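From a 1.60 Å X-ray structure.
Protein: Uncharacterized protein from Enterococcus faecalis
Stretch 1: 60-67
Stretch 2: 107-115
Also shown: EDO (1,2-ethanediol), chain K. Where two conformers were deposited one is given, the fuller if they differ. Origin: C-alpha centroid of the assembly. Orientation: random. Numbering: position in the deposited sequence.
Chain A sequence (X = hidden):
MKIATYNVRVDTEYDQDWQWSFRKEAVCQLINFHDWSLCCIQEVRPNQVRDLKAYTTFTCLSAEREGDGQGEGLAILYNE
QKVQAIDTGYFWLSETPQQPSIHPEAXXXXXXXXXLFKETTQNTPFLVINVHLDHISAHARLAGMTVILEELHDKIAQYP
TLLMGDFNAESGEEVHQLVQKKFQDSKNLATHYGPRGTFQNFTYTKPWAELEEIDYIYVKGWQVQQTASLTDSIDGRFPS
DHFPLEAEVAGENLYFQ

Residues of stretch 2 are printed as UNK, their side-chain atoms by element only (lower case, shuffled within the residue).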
# COMPACT_ATOMS: atom_id res chain seq x y z
N CYS A 60 20.89 1.49 6.88
CA CYS A 60 20.69 0.28 7.67
C CYS A 60 21.59 0.24 8.90
O CYS A 60 22.81 0.21 8.78
CB CYS A 60 20.99 -0.95 6.81
SG CYS A 60 20.75 -2.52 7.67
N LEU A 61 20.96 0.26 10.07
CA LEU A 61 21.62 -0.02 11.33
C LEU A 61 21.37 -1.49 11.63
O LEU A 61 20.25 -1.96 11.51
CB LEU A 61 20.96 0.82 12.42
CG LEU A 61 21.26 0.43 13.86
CD1 LEU A 61 22.70 0.77 14.22
CD2 LEU A 61 20.28 1.14 14.79
N SER A 62 22.40 -2.23 12.01
CA SER A 62 22.19 -3.64 12.30
C SER A 62 23.09 -4.16 13.41
O SER A 62 24.09 -3.53 13.76
CB SER A 62 22.39 -4.51 11.05
OG SER A 62 23.75 -4.56 10.68
N ALA A 63 22.70 -5.30 13.96
CA ALA A 63 23.48 -5.99 14.99
C ALA A 63 23.04 -7.43 14.97
O ALA A 63 21.94 -7.73 14.49
CB ALA A 63 23.22 -5.37 16.36
N GLU A 64 23.87 -8.34 15.44
CA GLU A 64 23.49 -9.75 15.40
C GLU A 64 23.74 -10.44 16.73
O GLU A 64 24.47 -9.93 17.57
CB GLU A 64 24.11 -10.47 14.20
CG GLU A 64 25.61 -10.33 14.10
CD GLU A 64 26.33 -11.12 15.16
OE1 GLU A 64 26.06 -12.34 15.27
OE2 GLU A 64 27.16 -10.53 15.87
N ARG A 65 23.12 -11.61 16.91
CA ARG A 65 22.99 -12.18 18.24
C ARG A 65 24.18 -13.04 18.68
O ARG A 65 24.31 -13.34 19.86
CB ARG A 65 21.67 -12.94 18.37
CG ARG A 65 21.60 -14.23 17.58
CD ARG A 65 20.18 -14.78 17.53
NE ARG A 65 20.17 -16.14 17.02
CZ ARG A 65 19.08 -16.89 16.86
NH1 ARG A 65 19.19 -18.12 16.39
NH2 ARG A 65 17.89 -16.40 17.16
N GLU A 66 25.05 -13.42 17.74
CA GLU A 66 26.19 -14.25 18.12
C GLU A 66 27.37 -13.44 18.63
O GLU A 66 28.15 -13.92 19.45
CB GLU A 66 26.62 -15.17 16.97
CG GLU A 66 25.56 -16.17 16.55
CD GLU A 66 25.13 -17.10 17.68
OE1 GLU A 66 25.98 -17.43 18.54
OE2 GLU A 66 23.95 -17.50 17.71
N GLY A 67 27.49 -12.20 18.16
CA GLY A 67 28.58 -11.34 18.58
C GLY A 67 29.75 -11.37 17.61
O GLY A 67 30.50 -10.39 17.51
N UNK A 107 16.06 -20.21 24.72
CA UNK A 107 16.68 -21.28 23.95
C UNK A 107 17.87 -20.86 23.11
O UNK A 107 18.53 -21.69 22.49
N UNK A 108 18.15 -19.56 23.07
CA UNK A 108 19.24 -19.05 22.24
C UNK A 108 19.53 -17.61 22.61
O UNK A 108 18.71 -16.95 23.26
s UNK A 108 17.48 -18.06 20.28
c UNK A 108 18.85 -19.15 20.76
N UNK A 109 20.70 -17.10 22.20
CA UNK A 109 20.96 -15.68 22.43
C UNK A 109 19.92 -14.85 21.69
O UNK A 109 19.51 -15.21 20.58
c UNK A 109 22.36 -15.47 21.81
c UNK A 109 21.80 -17.76 21.48
c UNK A 109 22.95 -16.84 21.73
N UNK A 110 19.46 -13.77 22.33
CA UNK A 110 18.54 -12.84 21.71
C UNK A 110 19.06 -11.46 22.00
O UNK A 110 19.63 -11.21 23.07
c UNK A 110 17.13 -12.97 22.30
n UNK A 110 15.27 -15.60 20.33
c UNK A 110 16.45 -14.28 22.01
n UNK A 110 14.47 -14.95 18.28
c UNK A 110 14.66 -15.90 19.19
n UNK A 110 14.23 -17.13 18.97
c UNK A 110 15.78 -14.27 20.66
N UNK A 111 18.89 -10.55 21.05
CA UNK A 111 19.30 -9.18 21.29
C UNK A 111 18.14 -8.22 21.10
O UNK A 111 17.12 -8.56 20.49
c UNK A 111 20.45 -8.75 20.36
c UNK A 111 20.89 -8.00 17.97
c UNK A 111 20.03 -8.85 18.90
c UNK A 111 21.71 -9.58 20.64
N UNK A 112 18.29 -7.03 21.65
CA UNK A 112 17.47 -5.91 21.25
C UNK A 112 18.38 -4.89 20.61
O UNK A 112 19.52 -4.69 21.04
c UNK A 112 16.74 -5.31 22.44
N UNK A 113 17.86 -4.24 19.57
CA UNK A 113 18.59 -3.21 18.85
C UNK A 113 17.78 -1.94 19.00
O UNK A 113 16.58 -1.94 18.74
c UNK A 113 19.21 -3.01 14.92
c UNK A 113 18.70 -3.59 17.36
c UNK A 113 20.73 -2.20 16.78
c UNK A 113 19.29 -2.56 16.40
N UNK A 114 18.41 -0.85 19.42
CA UNK A 114 17.68 0.40 19.59
C UNK A 114 18.39 1.57 18.91
O UNK A 114 19.59 1.51 18.60
c UNK A 114 18.76 0.84 21.83
c UNK A 114 17.46 0.69 21.08
c UNK A 114 21.61 2.69 23.09
n UNK A 114 20.61 0.39 23.02
c UNK A 114 19.51 2.05 22.00
c UNK A 114 20.26 4.32 21.93
c UNK A 114 19.47 -0.14 22.46
c UNK A 114 20.66 1.73 22.75
c UNK A 114 21.40 3.97 22.68
c UNK A 114 19.32 3.38 21.59
N UNK A 115 17.63 2.63 18.65
CA UNK A 115 18.17 3.86 18.12
C UNK A 115 17.45 5.06 18.68
O UNK A 115 16.24 5.02 18.92
C1 EDO K . 22.68 -0.35 26.94
O1 EDO K . 22.11 0.82 27.53
C2 EDO K . 21.94 -0.67 25.65
O2 EDO K . 22.83 -0.79 24.54

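Position 107 has no side-chain atoms and touches nothing on stretch 1. It is Gly107.

Position 108 carries one carbon and then one sulfur. The sulfur lies 3.6 Å from Arg65 NH2, over one face of the Arg65 guanidinium. A single carbon ending in sulfur is cysteine: Cys108, with chi1 in the p well.

Position 109 has three side-chain carbons that close a ring onto the backbone N. Its CA-to-CB bond points toward stretch 1, with CB 4.3 Å from Arg65 CB. Such a ring is proline: Pro109. Its CG is 4.2 Å from Glu66 OE2. Pro109 O sits 3.2 Å from Arg65 CD and has no hydrogen-bonding partner in the model, although the contact buries it.

Position 110 has three carbons, a nitrogen, then a carbon bearing two more nitrogens: a guanidinium. Arg65 NH2 lies over one face of it, 3.8 Å from the carbon that bears the two nitrogens. The residue is Arg110. Its CB points away from stretch 1, but the chain bends back at chi1 and chi2, both m. The like charges come close, with Arg65 NH2 3.9 Å from Arg110 NH1. Arg110 NE is hydrogen-bonded elsewhere in the structure.

Position 111 has four carbons, forked at the first, with one arm two carbons long. The long arm ends 3.6 Å from Ala63 O, and the short arm is 3.8 Å from Arg65 CA. Branching at CB identifies Ile111.

Position 112 has one carbon, CB, 8.9 Å from Ala63 CB. It is Ala112.

Position 113 has four carbons, forked at the second. One tip lies 3.9 Å from Leu61 CD2 and 4.1 Å from Ala63 CB; the other is 3.7 Å from Leu61 O. This is Leu113.

Position 114 has one carbon, then fused five- and six-membered rings holding eight carbons and one nitrogen. Its CA-to-CB bond points away from stretch 1. It is Trp114; its NE1 donates a 2.9 Å hydrogen bond to EDO O2. Its backbone O is 3.9 Å from Leu61 CD2.

Position 115 has no side chain and is Gly115. An ideal CB would lie 3.9 Å from Leu61 CD2.

The contact brings together two nearly antiparallel strands, their axes 7.8 Å apart at closest approach. No hydrogen bond crosses between the stretches. Leu61 and Ala63 pack against Leu113, and Ala63 also meets Ile111, with Ala63 CB 3.9 Å from Ile111 CD1. Beyond the strands, Arg65 runs past Pro109 to reach Cys108 and Arg110. Packing therefore carries the contact.

Stretch 2, residues 107-115: GCPRIALWG
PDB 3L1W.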